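Local coordinates for periplasmic protein-probably involved in high-affinity Fe2+ transport (Escherichia coli F11, PDB 5I0Y) that takes part in periplasmic iron transport and carries a copper site that this transport requires, at the interface of chains A and B. Residues are numbered along the deposited sequence; one frame, centred on the assembly and turned at random. Chains: chain A/B, Periplasmic protein-probably involved in high-affinity Fe2+ transport.

The interface of chains A and B. Residues chain A 3, 24-25, 27, 46; chain B 127, 131-132.
A loop of chain B, running on from the short strand that holds B:His127, lays B:Thr132 and the histidine between A:Phe3 and A:Ile27 of the partner subunit, one patch of the two-fold interface of the deposited pair, which the structure alone does not prove to be the physiological dimer. The methyl CG2 of B:Thr132 sits over the centre of one face of the A:Phe3 ring, 3.6 Å from its centroid, a CH-pi contact in which the two side chains cross at about a right angle. The same methyl meets A:Leu24 tip to tip, CG2 to CD1 at 3.8 Å. With OG1 placed between its own backbone N and carbonyl carbon (chi1 74°), B:Thr132 turns its hydroxyl to the imidazole and its methyl to the phenyl ring. That hydroxyl is joined to B:His127 by a nearly straight hydrogen bond, ND1 to OG1 at 2.8 Å, lying in the ring plane; it helps fix the rotation of the imidazole. One face of the ring is then packed by A:Ile27, whose CD1 lies over its centre while CG1 comes to 3.4 Å from CE1. At the rim, A:Phe3 CD1 approaches the backbone carbonyl O of B:Glu131 at 3.4 Å. A:Gln25, its chain bent at chi2 (-76°), brings the amide NE2 to 2.8 Å from water 1, which lies 3.2 Å from the carboxylate OE2 of B:Glu131 and so bridges the subunits. The engineered A:Gln46 barely touches the partner, its amide plane nearly perpendicular to the imidazole. In the mixed beta-sandwich of chain A, A:Leu24 ends strand 17-24 and A:Gln46 belongs to strand 43-51, which also carries the copper ligand A:His44, while A:Phe3 lies near the N-terminus.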
loop_
_atom_site.group_PDB
_atom_site.type_symbol
_atom_site.label_atom_id
_atom_site.label_comp_id
_atom_site.label_asym_id
_atom_site.label_seq_id
_atom_site.Cartn_x
_atom_site.Cartn_y
_atom_site.Cartn_z
ATOM N N PHE A 3 19.146 9.796 -9.234
ATOM C CA PHE A 3 20.139 8.738 -9.604
ATOM C C PHE A 3 19.865 8.167 -10.999
ATOM O O PHE A 3 18.756 8.304 -11.524
ATOM C CB PHE A 3 20.172 7.620 -8.547
ATOM C CG PHE A 3 18.824 7.003 -8.258
ATOM C CD1 PHE A 3 18.081 7.411 -7.155
ATOM C CD2 PHE A 3 18.305 5.994 -9.078
ATOM C CE1 PHE A 3 16.845 6.841 -6.872
ATOM C CE2 PHE A 3 17.065 5.424 -8.808
ATOM C CZ PHE A 3 16.334 5.846 -7.704
ATOM N N LEU A 24 18.866 -0.429 -12.912
ATOM C CA LEU A 24 19.937 0.469 -12.481
ATOM C C LEU A 24 20.979 -0.406 -11.821
ATOM O O LEU A 24 20.859 -1.628 -11.821
ATOM C CB LEU A 24 19.401 1.531 -11.506
ATOM C CG LEU A 24 18.661 1.030 -10.253
ATOM C CD1 LEU A 24 18.939 1.946 -9.076
ATOM C CD2 LEU A 24 17.158 0.860 -10.475
ATOM N N GLN A 25 22.016 0.220 -11.272
ATOM C CA GLN A 25 23.028 -0.532 -10.536
ATOM C C GLN A 25 22.415 -1.246 -9.331
ATOM O O GLN A 25 21.354 -0.841 -8.834
ATOM C CB GLN A 25 24.204 0.375 -10.122
ATOM C CG GLN A 25 24.002 1.206 -8.857
ATOM C CD GLN A 25 23.096 2.416 -9.044
ATOM O OE1 GLN A 25 22.742 2.792 -10.171
ATOM N NE2 GLN A 25 22.718 3.041 -7.931
ATOM N N ILE A 27 21.515 -2.349 -5.584
ATOM C CA ILE A 27 21.261 -1.479 -4.433
ATOM C C ILE A 27 21.435 -2.242 -3.115
ATOM O O ILE A 27 21.514 -3.464 -3.099
ATOM C CB ILE A 27 19.861 -0.797 -4.537
ATOM C CG1 ILE A 27 18.727 -1.837 -4.631
ATOM C CG2 ILE A 27 19.824 0.109 -5.754
ATOM C CD1 ILE A 27 18.295 -2.439 -3.308
ATOM N N GLN A 46 13.363 -3.387 -11.763
ATOM C CA GLN A 46 12.209 -2.757 -11.128
ATOM C C GLN A 46 11.005 -2.781 -12.045
ATOM O O GLN A 46 11.136 -2.708 -13.265
ATOM C CB GLN A 46 12.503 -1.288 -10.796
ATOM C CG GLN A 46 13.511 -0.980 -9.693
ATOM C CD GLN A 46 13.469 0.488 -9.284
ATOM O OE1 GLN A 46 12.589 1.258 -9.723
ATOM N NE2 GLN A 46 14.424 0.892 -8.458
ATOM N N HIS B 127 15.405 1.062 0.346
ATOM C CA HIS B 127 16.791 1.239 -0.104
ATOM C C HIS B 127 17.589 1.975 0.945
ATOM O O HIS B 127 17.095 2.909 1.561
ATOM C CB HIS B 127 16.837 1.979 -1.432
ATOM C CG HIS B 127 16.358 1.159 -2.622
ATOM N ND1 HIS B 127 16.905 1.286 -3.835
ATOM C CD2 HIS B 127 15.333 0.193 -2.747
ATOM C CE1 HIS B 127 16.270 0.469 -4.713
ATOM N NE2 HIS B 127 15.333 -0.216 -4.042
ATOM N N GLU B 131 23.256 6.229 -3.086
ATOM C CA GLU B 131 22.736 6.646 -4.383
ATOM C C GLU B 131 21.212 6.692 -4.416
ATOM O O GLU B 131 20.638 7.615 -4.985
ATOM C CB GLU B 131 23.247 5.718 -5.487
ATOM C CG GLU B 131 24.753 5.782 -5.714
ATOM C CD GLU B 131 25.531 4.820 -4.828
ATOM O OE1 GLU B 131 26.768 4.740 -4.996
ATOM O OE2 GLU B 131 24.926 4.126 -3.974
ATOM N N THR B 132 20.574 5.710 -3.787
ATOM C CA THR B 132 19.125 5.540 -3.931
ATOM C C THR B 132 18.377 5.459 -2.607
ATOM O O THR B 132 17.133 5.437 -2.598
ATOM C CB THR B 132 18.779 4.282 -4.760
ATOM O OG1 THR B 132 19.005 3.117 -3.970
ATOM C CG2 THR B 132 19.608 4.198 -6.048
HETATM O O HOH W 1 23.265 1.835 -5.505
#